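Tetraacyldisaccharide 4'-kinase (Aquifex aeolicus, PDB 4EHX) probably transfers the gamma-phosphate of ATP to the 4'-position of a tetraacyldisaccharide 1-phosphate, forming lipid IVA in the last step of its pathway. Local coordinates at residues L7-L12 / L164-N169; K15-R20 / R171-E176; K65-L70 / P132-L137; R148-L153 / K308-I313. One frame throughout, in Å; residues are numbered along the deposited sequence.

Interaction 1. Residues L7-L12 / L164-N169; sequences LPFSYL and LLPAGN
S10 of the N-terminal helix 7-25 is set against L164 and A167 in a cis-proline turn, L164-A167, whose cis peptide bond before P166 and backbone angles fit type VIa. The turn belongs to the loop that follows helix 157-160 in this P-loop kinase.

The tight part lies around the serine hydroxyl. With OG beside the backbone N (chi1 -67°), S10 OG donates to L164 O at 2.9 Å. The donor stands well above the carbonyl plane, 46° out of it. G168 N reaches the same L164 O at 2.9 Å from the opposite face, so the oxygen is gripped by one bond from within the loop and one from the helix. S10 OG is also 3.5 Å from P166 CD, and S10 CA directs its hydrogen at L165 O over 3.5 Å. Beside the hydroxyl, L7 adds a thin apolar contact, its methyl CD2 lying 3.9 Å from A167 CB.

Towards the surface the contact is looser. F9 contributes mainly CB, which rests 3.5 Å from P166 CG, while its ring leads away from the loop.

The loop also borders the predicted ATP-binding segment: the L165 side chain lies near that of V46, and N169 shares a backbone hydrogen bond with V46. In the buried part of the contact, S10 OG lies 3.1 Å from A167 CB.

Interaction 2. Residues K15-R20 / R171-E176; sequences KIINFR and REPLKE
I17 brings its two branches down on separate parts of the loop. CG2 lies 3.9 Å from P173 CD, the side chains crossing obliquely. In the other branch, chi1 -65° puts CG1 beside the backbone N, and chi2 -65° turns CD1 to 3.9 Å from R171 O, an oxygen that Y13 OH of the same helix holds by a hydrogen bond. A bound buffer molecule also comes within about 3 Å of the I17 side chain.

N18 brings its amide oxygen against P173 and K175. OD1 sits 3.4 Å from P173 CG and also touches CE of K175, whose chain runs extended beyond CG. The polar links here pass through water: one molecule donates to N18 OD1 at 2.8 Å and to E176 OE1 at 2.7 Å. A second donates to N18 O and accepts from K175 NZ, tying the helix backbone to the lysine.

R20, one turn on from I17, bonds Q142 O directly through NH2. Its NH1 gives a hydrogen bond of 2.8 Å to a water that donates in turn to E172 OE2 over a longer 3.2 Å. That carboxylate oxygen has a salt bridge to R179 and a bond from N21, while E172 OE1 is held by Q142, which probably keeps the acid fixed in place.

The R171 side chain leads away from the helix to a salt bridge with D139, near V46. The helix thus packs on the loop beside the predicted ATP-binding P-loop of the kinase.

Interaction 3. Residues K65-L70 / P132-L137; sequences KRVCIL and PEVFIL
R66 makes three hydrogen bonds, two with E133 and one with V134, where strands 67-71 and 134-138, parallel neighbours in the P-loop kinase core, begin to pair. R66 N donates to E133 OE1 at 2.7 Å and 162°, using the anti lone pair of that oxygen. R66 O takes two donors: E133 N at 2.7 Å, in the carbonyl plane on a lone pair, and V134 N at a longer 3.3 Å. The regular alternation follows, with C68 N to V134 O (3.1 Å), I136 N to C68 O (3.0 Å) and L70 N to I136 O (2.8 Å).

The intervening groups turn outward: V67 and I69 bond to strand 112-116, and F135 to P37. Beside R66, one water bridges K65 NZ and E133 OE2, which do not meet directly.

On the C68 and L70 face, L70 CD1 sits off-centre over the F135 ring, 4.2 Å from its centroid, while C68 SG lies at the ring's edge. On the other face V67 CG1 meets I136 CD1 at 3.8 Å.

Backbone amides and carbonyls thus satisfy one another inside an apolar interior, and charge is confined to the rim, where the glutamate doubles as a backbone acceptor.

Interaction 4. Residues R148-L153 / K308-I313; sequences RDLNIL and KLIYRI
Where L150 and D149, on strand 150-156 of the P-loop fold, meet I310 and I313 of the C-terminal helix region, aliphatic groups do the packing, and the flat groups stand outside it. The R148 guanidinium has N151 CG at its edge, in plane. Its NH1 gives a hydrogen bond to N151 OD1 at 2.9 Å, with the donor 47° above the amide plane, and a second to G140 O. In 308-313, the R312 guanidinium has Y311 CD2 at its edge, and the Y311 ring is edge-to-face with Y315.

Strand 150-156 is a direct neighbour of strand 38-43 in the central parallel sheet. L150 contributes most of the packing from the strand. Its CB points toward the helix, and chi1 -180° sets CG anti to the backbone N. Of its two methyls CD2 makes the contact, 3.8 Å from I310 CG1 and more loosely 4.4 Å from L309 CB. L150 and I310 cross at about a right angle. Beyond them I310 reaches L58 and L61 of helix 51-61, which extends the apolar layer.

D149 is used through its stem. Its carboxylate is bonded to V38 N and H147 NE2, and its CB approaches I313 CB at 4.1 Å. In I313, CG1 takes the crowded position between N and C (chi1 80°). CG2 is the branch that faces the strand, 4.2 Å from L150 CB and 4.0 Å from D149 O.

Interactions 1 and 2 hold the same two elements, helix 7-25 and the loop after helix 157-160. They touch through L164 CD2 packed on E172 and P173. Both are partly buried, as is interaction 4; only interaction 3 is a buried contact. Interaction 1 turns on one direct hydroxyl bond, interaction 2 on apolar contact and bridging waters. Interaction 3, about 28 Å from interaction 2 between centres, is a parallel strand pair joined by backbone bonds. Interaction 4 reaches the same sheet, its R148 NH2 lying 3.6 Å from L137 CD1, but joins strand to C-terminal helix mainly through aliphatic side chains. Bridging waters appear in interaction 2 and at the rim of interaction 3.

Interaction 1. Residues L7-L12 / L164-N169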
# COMPACT_ATOMS: atom_id res chain seq x y z
N LEU A 7 16.48 -9.89 -20.35
CA LEU A 7 16.00 -11.24 -20.12
C LEU A 7 17.00 -12.19 -19.44
O LEU A 7 16.59 -13.05 -18.65
CB LEU A 7 15.53 -11.86 -21.44
CG LEU A 7 14.15 -11.43 -21.92
CD1 LEU A 7 13.98 -11.75 -23.39
CD2 LEU A 7 13.06 -12.08 -21.08
N PRO A 8 18.31 -12.06 -19.75
CA PRO A 8 19.29 -12.92 -19.07
C PRO A 8 19.25 -12.74 -17.56
O PRO A 8 19.39 -13.71 -16.81
CB PRO A 8 20.63 -12.41 -19.62
CG PRO A 8 20.29 -11.92 -20.99
CD PRO A 8 18.93 -11.27 -20.83
N PHE A 9 19.05 -11.50 -17.12
CA PHE A 9 18.94 -11.22 -15.70
C PHE A 9 17.67 -11.83 -15.13
O PHE A 9 17.67 -12.33 -14.02
CB PHE A 9 19.00 -9.71 -15.45
CG PHE A 9 20.31 -9.09 -15.83
CD1 PHE A 9 21.44 -9.28 -15.03
CD2 PHE A 9 20.44 -8.36 -17.00
CE1 PHE A 9 22.66 -8.73 -15.39
CE2 PHE A 9 21.66 -7.80 -17.36
CZ PHE A 9 22.77 -7.98 -16.55
N SER A 10 16.58 -11.80 -15.91
CA SER A 10 15.32 -12.41 -15.49
C SER A 10 15.45 -13.92 -15.27
O SER A 10 14.93 -14.45 -14.30
CB SER A 10 14.22 -12.14 -16.51
OG SER A 10 13.90 -10.77 -16.54
N TYR A 11 16.10 -14.62 -16.19
CA TYR A 11 16.27 -16.06 -16.04
C TYR A 11 17.12 -16.37 -14.81
O TYR A 11 16.83 -17.30 -14.06
CB TYR A 11 16.93 -16.68 -17.28
CG TYR A 11 16.16 -16.49 -18.56
CD1 TYR A 11 14.76 -16.59 -18.59
CD2 TYR A 11 16.82 -16.18 -19.74
CE1 TYR A 11 14.07 -16.40 -19.79
CE2 TYR A 11 16.14 -16.00 -20.92
CZ TYR A 11 14.78 -16.11 -20.94
OH TYR A 11 14.13 -15.92 -22.14
N LEU A 12 18.17 -15.58 -14.60
CA LEU A 12 19.01 -15.78 -13.42
C LEU A 12 18.21 -15.54 -12.15
O LEU A 12 18.20 -16.36 -11.24
CB LEU A 12 20.23 -14.86 -13.47
CG LEU A 12 21.08 -14.77 -12.20
CD1 LEU A 12 21.78 -16.09 -11.94
CD2 LEU A 12 22.08 -13.64 -12.32
N LEU A 164 9.11 -11.74 -14.97
CA LEU A 164 10.01 -11.48 -13.86
C LEU A 164 10.92 -10.28 -14.12
O LEU A 164 11.38 -10.08 -15.23
CB LEU A 164 10.87 -12.71 -13.57
CG LEU A 164 10.18 -13.78 -12.73
CD1 LEU A 164 10.91 -15.11 -12.80
CD2 LEU A 164 10.06 -13.31 -11.30
N LEU A 165 11.15 -9.49 -13.07
CA LEU A 165 12.23 -8.51 -13.03
C LEU A 165 13.54 -9.13 -13.50
O LEU A 165 13.80 -10.30 -13.21
CB LEU A 165 12.44 -8.05 -11.59
CG LEU A 165 11.35 -7.20 -10.95
CD1 LEU A 165 11.49 -7.21 -9.43
CD2 LEU A 165 11.41 -5.78 -11.49
N PRO A 166 14.39 -8.34 -14.17
CA PRO A 166 14.13 -6.94 -14.53
C PRO A 166 13.43 -6.77 -15.88
O PRO A 166 13.05 -5.65 -16.22
CB PRO A 166 15.53 -6.34 -14.58
CG PRO A 166 16.40 -7.46 -15.00
CD PRO A 166 15.80 -8.71 -14.40
N ALA A 167 13.28 -7.84 -16.65
CA ALA A 167 12.59 -7.72 -17.95
C ALA A 167 11.15 -7.24 -17.77
O ALA A 167 10.64 -6.43 -18.56
CB ALA A 167 12.63 -9.02 -18.72
N GLY A 168 10.48 -7.73 -16.74
CA GLY A 168 9.13 -7.28 -16.43
C GLY A 168 9.04 -6.77 -15.01
O GLY A 168 10.07 -6.45 -14.40
N ASN A 169 7.83 -6.72 -14.46
CA ASN A 169 7.62 -6.17 -13.13
C ASN A 169 7.38 -7.19 -12.02
O ASN A 169 7.18 -6.82 -10.87
CB ASN A 169 6.44 -5.18 -13.14
CG ASN A 169 6.64 -4.08 -14.14
OD1 ASN A 169 7.48 -3.20 -13.95
ND2 ASN A 169 5.87 -4.11 -15.22

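Interaction 2. Residues K15-R20 / R171-E176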
# COMPACT_ATOMS: atom_id res chain seq x y z
N LYS A 15 15.90 -18.33 -11.07
CA LYS A 15 16.58 -19.42 -10.36
C LYS A 15 16.73 -19.10 -8.88
O LYS A 15 16.47 -19.96 -8.03
CB LYS A 15 17.96 -19.67 -10.94
CG LYS A 15 17.95 -20.26 -12.34
CD LYS A 15 19.35 -20.30 -12.89
CE LYS A 15 19.39 -20.86 -14.31
NZ LYS A 15 18.58 -20.02 -15.24
N ILE A 16 17.16 -17.88 -8.58
CA ILE A 16 17.37 -17.44 -7.19
C ILE A 16 16.07 -17.44 -6.38
O ILE A 16 16.01 -17.98 -5.27
CB ILE A 16 18.03 -16.04 -7.14
CG1 ILE A 16 19.44 -16.09 -7.76
CG2 ILE A 16 18.08 -15.51 -5.70
CD1 ILE A 16 19.99 -14.73 -8.18
N ILE A 17 15.03 -16.84 -6.95
CA ILE A 17 13.72 -16.77 -6.30
C ILE A 17 13.11 -18.16 -6.10
O ILE A 17 12.61 -18.47 -5.01
CB ILE A 17 12.73 -15.90 -7.11
CG1 ILE A 17 13.20 -14.44 -7.12
CG2 ILE A 17 11.32 -15.95 -6.49
CD1 ILE A 17 13.20 -13.80 -5.75
N ASN A 18 13.15 -18.98 -7.14
CA ASN A 18 12.64 -20.35 -7.06
C ASN A 18 13.37 -21.18 -6.01
O ASN A 18 12.76 -21.98 -5.31
CB ASN A 18 12.72 -21.08 -8.41
CG ASN A 18 11.64 -20.64 -9.40
OD1 ASN A 18 10.74 -19.87 -9.05
ND2 ASN A 18 11.72 -21.13 -10.63
N PHE A 19 14.68 -21.00 -5.91
CA PHE A 19 15.45 -21.74 -4.91
C PHE A 19 15.03 -21.34 -3.50
O PHE A 19 14.79 -22.20 -2.64
CB PHE A 19 16.96 -21.53 -5.09
CG PHE A 19 17.79 -22.28 -4.08
CD1 PHE A 19 17.84 -23.66 -4.10
CD2 PHE A 19 18.51 -21.60 -3.10
CE1 PHE A 19 18.60 -24.36 -3.17
CE2 PHE A 19 19.28 -22.30 -2.17
CZ PHE A 19 19.32 -23.67 -2.21
N ARG A 20 14.90 -20.04 -3.26
CA ARG A 20 14.48 -19.57 -1.93
C ARG A 20 13.08 -20.08 -1.62
O ARG A 20 12.80 -20.54 -0.50
CB ARG A 20 14.52 -18.03 -1.87
CG ARG A 20 14.02 -17.46 -0.51
CD ARG A 20 14.30 -15.94 -0.38
NE ARG A 20 13.60 -15.37 0.78
CZ ARG A 20 12.33 -15.00 0.73
NH1 ARG A 20 11.67 -15.12 -0.41
NH2 ARG A 20 11.73 -14.50 1.80
N ARG A 171 7.93 -9.68 -9.07
CA ARG A 171 8.93 -9.98 -8.05
C ARG A 171 9.11 -11.49 -7.90
O ARG A 171 10.15 -11.94 -7.43
CB ARG A 171 8.54 -9.35 -6.70
CG ARG A 171 8.76 -7.83 -6.67
CD ARG A 171 8.55 -7.25 -5.27
NE ARG A 171 7.13 -7.20 -4.91
CZ ARG A 171 6.67 -6.63 -3.80
NH1 ARG A 171 7.50 -6.06 -2.94
NH2 ARG A 171 5.36 -6.64 -3.56
N GLU A 172 8.07 -12.24 -8.26
CA GLU A 172 8.07 -13.71 -8.20
C GLU A 172 7.25 -14.25 -9.35
O GLU A 172 6.33 -13.57 -9.83
CB GLU A 172 7.37 -14.22 -6.94
CG GLU A 172 7.82 -13.65 -5.65
CD GLU A 172 7.19 -14.39 -4.49
OE1 GLU A 172 6.28 -13.82 -3.84
OE2 GLU A 172 7.60 -15.55 -4.25
N PRO A 173 7.54 -15.49 -9.78
CA PRO A 173 6.81 -16.15 -10.85
C PRO A 173 5.35 -16.30 -10.48
O PRO A 173 5.03 -16.43 -9.30
CB PRO A 173 7.45 -17.54 -10.91
CG PRO A 173 8.82 -17.35 -10.35
CD PRO A 173 8.70 -16.29 -9.31
N LEU A 174 4.48 -16.29 -11.48
CA LEU A 174 3.04 -16.41 -11.26
C LEU A 174 2.62 -17.71 -10.55
O LEU A 174 1.57 -17.76 -9.93
CB LEU A 174 2.29 -16.26 -12.59
CG LEU A 174 2.35 -14.90 -13.29
CD1 LEU A 174 1.70 -14.99 -14.68
CD2 LEU A 174 1.68 -13.81 -12.45
N LYS A 175 3.43 -18.77 -10.65
CA LYS A 175 3.08 -20.02 -9.96
C LYS A 175 2.92 -19.80 -8.44
O LYS A 175 2.22 -20.56 -7.77
CB LYS A 175 4.12 -21.12 -10.21
CG LYS A 175 5.45 -20.93 -9.48
CD LYS A 175 6.45 -22.07 -9.76
CE LYS A 175 7.71 -21.89 -8.90
NZ LYS A 175 8.67 -23.03 -9.01
N GLU A 176 3.57 -18.77 -7.91
CA GLU A 176 3.50 -18.49 -6.48
C GLU A 176 2.15 -17.95 -6.01
O GLU A 176 1.91 -17.77 -4.82
CB GLU A 176 4.64 -17.55 -6.06
CG GLU A 176 6.01 -18.15 -6.29
CD GLU A 176 6.23 -19.46 -5.54
OE1 GLU A 176 7.03 -20.28 -6.00
OE2 GLU A 176 5.60 -19.66 -4.47
O HOH W 1 9.31 -19.01 -6.84
O HOH W 2 10.27 -22.81 -6.42
O HOH W 3 9.06 -15.43 -1.44

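Interaction 3. Residues K65-L70 / P132-L137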
# COMPACT_ATOMS: atom_id res chain seq x y z
N LYS A 65 -11.04 -4.06 16.65
CA LYS A 65 -9.84 -4.67 17.22
C LYS A 65 -8.70 -3.66 17.33
O LYS A 65 -8.67 -2.65 16.62
CB LYS A 65 -9.34 -5.82 16.33
CG LYS A 65 -10.30 -7.00 16.20
CD LYS A 65 -10.46 -7.72 17.53
CE LYS A 65 -11.19 -9.05 17.37
NZ LYS A 65 -11.28 -9.75 18.68
N ARG A 66 -7.75 -3.94 18.22
CA ARG A 66 -6.53 -3.15 18.31
C ARG A 66 -5.59 -3.62 17.20
O ARG A 66 -5.04 -4.72 17.28
CB ARG A 66 -5.89 -3.31 19.69
CG ARG A 66 -6.77 -2.75 20.82
CD ARG A 66 -6.26 -3.17 22.20
NE ARG A 66 -4.95 -2.60 22.51
CZ ARG A 66 -4.77 -1.37 23.00
NH1 ARG A 66 -5.81 -0.58 23.22
NH2 ARG A 66 -3.54 -0.92 23.27
N VAL A 67 -5.41 -2.79 16.18
CA VAL A 67 -4.67 -3.19 14.97
C VAL A 67 -3.29 -2.55 14.91
O VAL A 67 -3.11 -1.37 15.26
CB VAL A 67 -5.46 -2.74 13.70
CG1 VAL A 67 -4.67 -3.04 12.41
CG2 VAL A 67 -6.86 -3.37 13.69
N CYS A 68 -2.30 -3.32 14.48
CA CYS A 68 -0.98 -2.77 14.23
C CYS A 68 -0.51 -3.19 12.86
O CYS A 68 -0.53 -4.37 12.53
CB CYS A 68 0.01 -3.23 15.30
SG CYS A 68 1.67 -2.53 15.13
N ILE A 69 -0.07 -2.22 12.06
CA ILE A 69 0.54 -2.52 10.77
C ILE A 69 2.02 -2.80 10.96
O ILE A 69 2.70 -2.05 11.65
CB ILE A 69 0.44 -1.31 9.81
CG1 ILE A 69 -1.00 -0.79 9.71
CG2 ILE A 69 1.06 -1.66 8.43
CD1 ILE A 69 -1.98 -1.80 9.23
N LEU A 70 2.53 -3.86 10.34
CA LEU A 70 3.96 -4.12 10.33
C LEU A 70 4.44 -3.81 8.93
O LEU A 70 4.13 -4.54 7.98
CB LEU A 70 4.27 -5.60 10.68
CG LEU A 70 3.77 -6.09 12.03
CD1 LEU A 70 4.16 -7.58 12.24
CD2 LEU A 70 4.37 -5.22 13.15
N PRO A 132 -1.33 -5.01 20.63
CA PRO A 132 -2.29 -5.21 19.54
C PRO A 132 -3.02 -6.55 19.61
O PRO A 132 -2.53 -7.51 20.20
CB PRO A 132 -1.42 -5.14 18.28
CG PRO A 132 -0.10 -5.65 18.74
CD PRO A 132 0.07 -5.21 20.17
N GLU A 133 -4.21 -6.61 19.01
CA GLU A 133 -4.95 -7.86 18.90
C GLU A 133 -4.75 -8.55 17.56
O GLU A 133 -5.03 -9.73 17.42
CB GLU A 133 -6.43 -7.59 19.12
CG GLU A 133 -6.71 -7.21 20.55
CD GLU A 133 -8.12 -6.71 20.76
OE1 GLU A 133 -8.54 -5.79 20.04
OE2 GLU A 133 -8.80 -7.26 21.64
N VAL A 134 -4.29 -7.80 16.56
CA VAL A 134 -4.08 -8.37 15.22
C VAL A 134 -3.04 -7.55 14.48
O VAL A 134 -2.96 -6.33 14.67
CB VAL A 134 -5.41 -8.44 14.41
CG1 VAL A 134 -6.06 -7.03 14.29
CG2 VAL A 134 -5.18 -9.07 13.03
N PHE A 135 -2.21 -8.21 13.67
CA PHE A 135 -1.26 -7.52 12.81
C PHE A 135 -1.66 -7.60 11.35
O PHE A 135 -2.18 -8.62 10.89
CB PHE A 135 0.13 -8.13 12.92
CG PHE A 135 0.78 -7.91 14.24
CD1 PHE A 135 1.28 -6.66 14.57
CD2 PHE A 135 0.90 -8.96 15.14
CE1 PHE A 135 1.90 -6.45 15.80
CE2 PHE A 135 1.52 -8.76 16.37
CZ PHE A 135 2.02 -7.50 16.70
N ILE A 136 -1.40 -6.52 10.62
CA ILE A 136 -1.53 -6.57 9.17
C ILE A 136 -0.13 -6.32 8.61
O ILE A 136 0.51 -5.33 8.97
CB ILE A 136 -2.49 -5.47 8.64
CG1 ILE A 136 -3.93 -5.71 9.12
CG2 ILE A 136 -2.43 -5.39 7.12
CD1 ILE A 136 -4.83 -4.47 8.94
N LEU A 137 0.34 -7.20 7.74
CA LEU A 137 1.60 -6.93 7.08
C LEU A 137 1.25 -6.13 5.84
O LEU A 137 0.47 -6.59 4.99
CB LEU A 137 2.31 -8.22 6.65
CG LEU A 137 2.38 -9.38 7.65
CD1 LEU A 137 3.29 -10.51 7.10
CD2 LEU A 137 2.91 -8.90 9.00
O HOH W 4 -11.74 -8.07 20.85

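Interaction 4. Residues R148-L153 / K308-I313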
# COMPACT_ATOMS: atom_id res chain seq x y z
N ARG A 148 1.73 -16.16 8.46
CA ARG A 148 0.48 -15.40 8.43
C ARG A 148 -0.71 -16.35 8.44
O ARG A 148 -0.69 -17.39 7.80
CB ARG A 148 0.42 -14.37 7.27
CG ARG A 148 0.27 -14.93 5.84
CD ARG A 148 1.49 -15.75 5.36
NE ARG A 148 2.76 -15.07 5.69
CZ ARG A 148 3.29 -14.07 4.99
NH1 ARG A 148 2.72 -13.64 3.87
NH2 ARG A 148 4.43 -13.51 5.40
N ASP A 149 -1.74 -15.98 9.19
CA ASP A 149 -2.96 -16.78 9.30
C ASP A 149 -3.91 -16.58 8.12
O ASP A 149 -4.77 -17.43 7.84
CB ASP A 149 -3.64 -16.44 10.62
CG ASP A 149 -2.74 -16.68 11.80
OD1 ASP A 149 -2.53 -17.87 12.17
OD2 ASP A 149 -2.20 -15.69 12.35
N LEU A 150 -3.76 -15.45 7.44
CA LEU A 150 -4.54 -15.17 6.25
C LEU A 150 -3.65 -14.44 5.26
O LEU A 150 -3.25 -13.28 5.50
CB LEU A 150 -5.77 -14.32 6.59
CG LEU A 150 -6.71 -13.94 5.43
CD1 LEU A 150 -7.20 -15.18 4.67
CD2 LEU A 150 -7.90 -13.14 5.93
N ASN A 151 -3.34 -15.11 4.16
CA ASN A 151 -2.38 -14.62 3.18
C ASN A 151 -3.13 -14.04 2.00
O ASN A 151 -3.62 -14.79 1.15
CB ASN A 151 -1.47 -15.77 2.72
CG ASN A 151 -0.15 -15.28 2.18
OD1 ASN A 151 0.24 -14.14 2.44
ND2 ASN A 151 0.54 -16.12 1.43
N ILE A 152 -3.26 -12.72 1.95
CA ILE A 152 -4.06 -12.07 0.93
C ILE A 152 -3.17 -11.54 -0.18
O ILE A 152 -2.24 -10.76 0.07
CB ILE A 152 -4.88 -10.92 1.50
CG1 ILE A 152 -5.78 -11.43 2.64
CG2 ILE A 152 -5.73 -10.28 0.38
CD1 ILE A 152 -6.61 -10.30 3.34
N LEU A 153 -3.44 -11.98 -1.41
CA LEU A 153 -2.63 -11.56 -2.55
C LEU A 153 -3.47 -10.73 -3.49
O LEU A 153 -4.54 -11.16 -3.93
CB LEU A 153 -2.12 -12.78 -3.31
CG LEU A 153 -1.30 -12.45 -4.57
CD1 LEU A 153 0.02 -11.81 -4.19
CD2 LEU A 153 -1.07 -13.72 -5.44
N LYS A 308 -15.95 -13.11 6.91
CA LYS A 308 -15.99 -14.44 7.53
C LYS A 308 -14.61 -15.08 7.61
O LYS A 308 -14.28 -15.69 8.62
CB LYS A 308 -16.96 -15.36 6.78
CG LYS A 308 -17.06 -16.77 7.37
CD LYS A 308 -18.25 -17.52 6.79
CE LYS A 308 -18.35 -18.93 7.36
NZ LYS A 308 -19.50 -19.68 6.76
N LEU A 309 -13.80 -14.94 6.56
CA LEU A 309 -12.45 -15.49 6.58
C LEU A 309 -11.65 -14.83 7.69
O LEU A 309 -10.87 -15.47 8.38
CB LEU A 309 -11.70 -15.29 5.26
CG LEU A 309 -12.06 -16.15 4.05
CD1 LEU A 309 -11.28 -15.66 2.83
CD2 LEU A 309 -11.79 -17.63 4.31
N ILE A 310 -11.84 -13.52 7.84
CA ILE A 310 -11.08 -12.77 8.82
C ILE A 310 -11.46 -13.18 10.24
O ILE A 310 -10.60 -13.47 11.07
CB ILE A 310 -11.26 -11.27 8.61
CG1 ILE A 310 -10.62 -10.87 7.28
CG2 ILE A 310 -10.65 -10.47 9.77
CD1 ILE A 310 -11.00 -9.47 6.84
N TYR A 311 -12.76 -13.22 10.48
CA TYR A 311 -13.32 -13.64 11.76
C TYR A 311 -12.75 -14.99 12.23
O TYR A 311 -12.38 -15.15 13.40
CB TYR A 311 -14.84 -13.69 11.63
CG TYR A 311 -15.61 -14.45 12.69
CD1 TYR A 311 -15.85 -13.88 13.93
CD2 TYR A 311 -16.13 -15.70 12.42
CE1 TYR A 311 -16.57 -14.57 14.89
CE2 TYR A 311 -16.86 -16.39 13.37
CZ TYR A 311 -17.08 -15.82 14.60
OH TYR A 311 -17.80 -16.51 15.55
N ARG A 312 -12.65 -15.95 11.32
CA ARG A 312 -12.21 -17.30 11.70
C ARG A 312 -10.76 -17.41 12.15
O ARG A 312 -10.40 -18.39 12.82
CB ARG A 312 -12.50 -18.31 10.58
CG ARG A 312 -13.99 -18.53 10.30
CD ARG A 312 -14.70 -19.19 11.48
NE ARG A 312 -16.13 -19.36 11.22
CZ ARG A 312 -16.66 -20.45 10.66
NH1 ARG A 312 -15.87 -21.46 10.32
NH2 ARG A 312 -17.97 -20.52 10.46
N ILE A 313 -9.91 -16.44 11.83
CA ILE A 313 -8.51 -16.49 12.27
C ILE A 313 -8.32 -16.10 13.74
O ILE A 313 -7.24 -16.25 14.29
CB ILE A 313 -7.56 -15.62 11.39
CG1 ILE A 313 -7.65 -14.15 11.81
CG2 ILE A 313 -7.82 -15.85 9.91
CD1 ILE A 313 -6.90 -13.19 10.90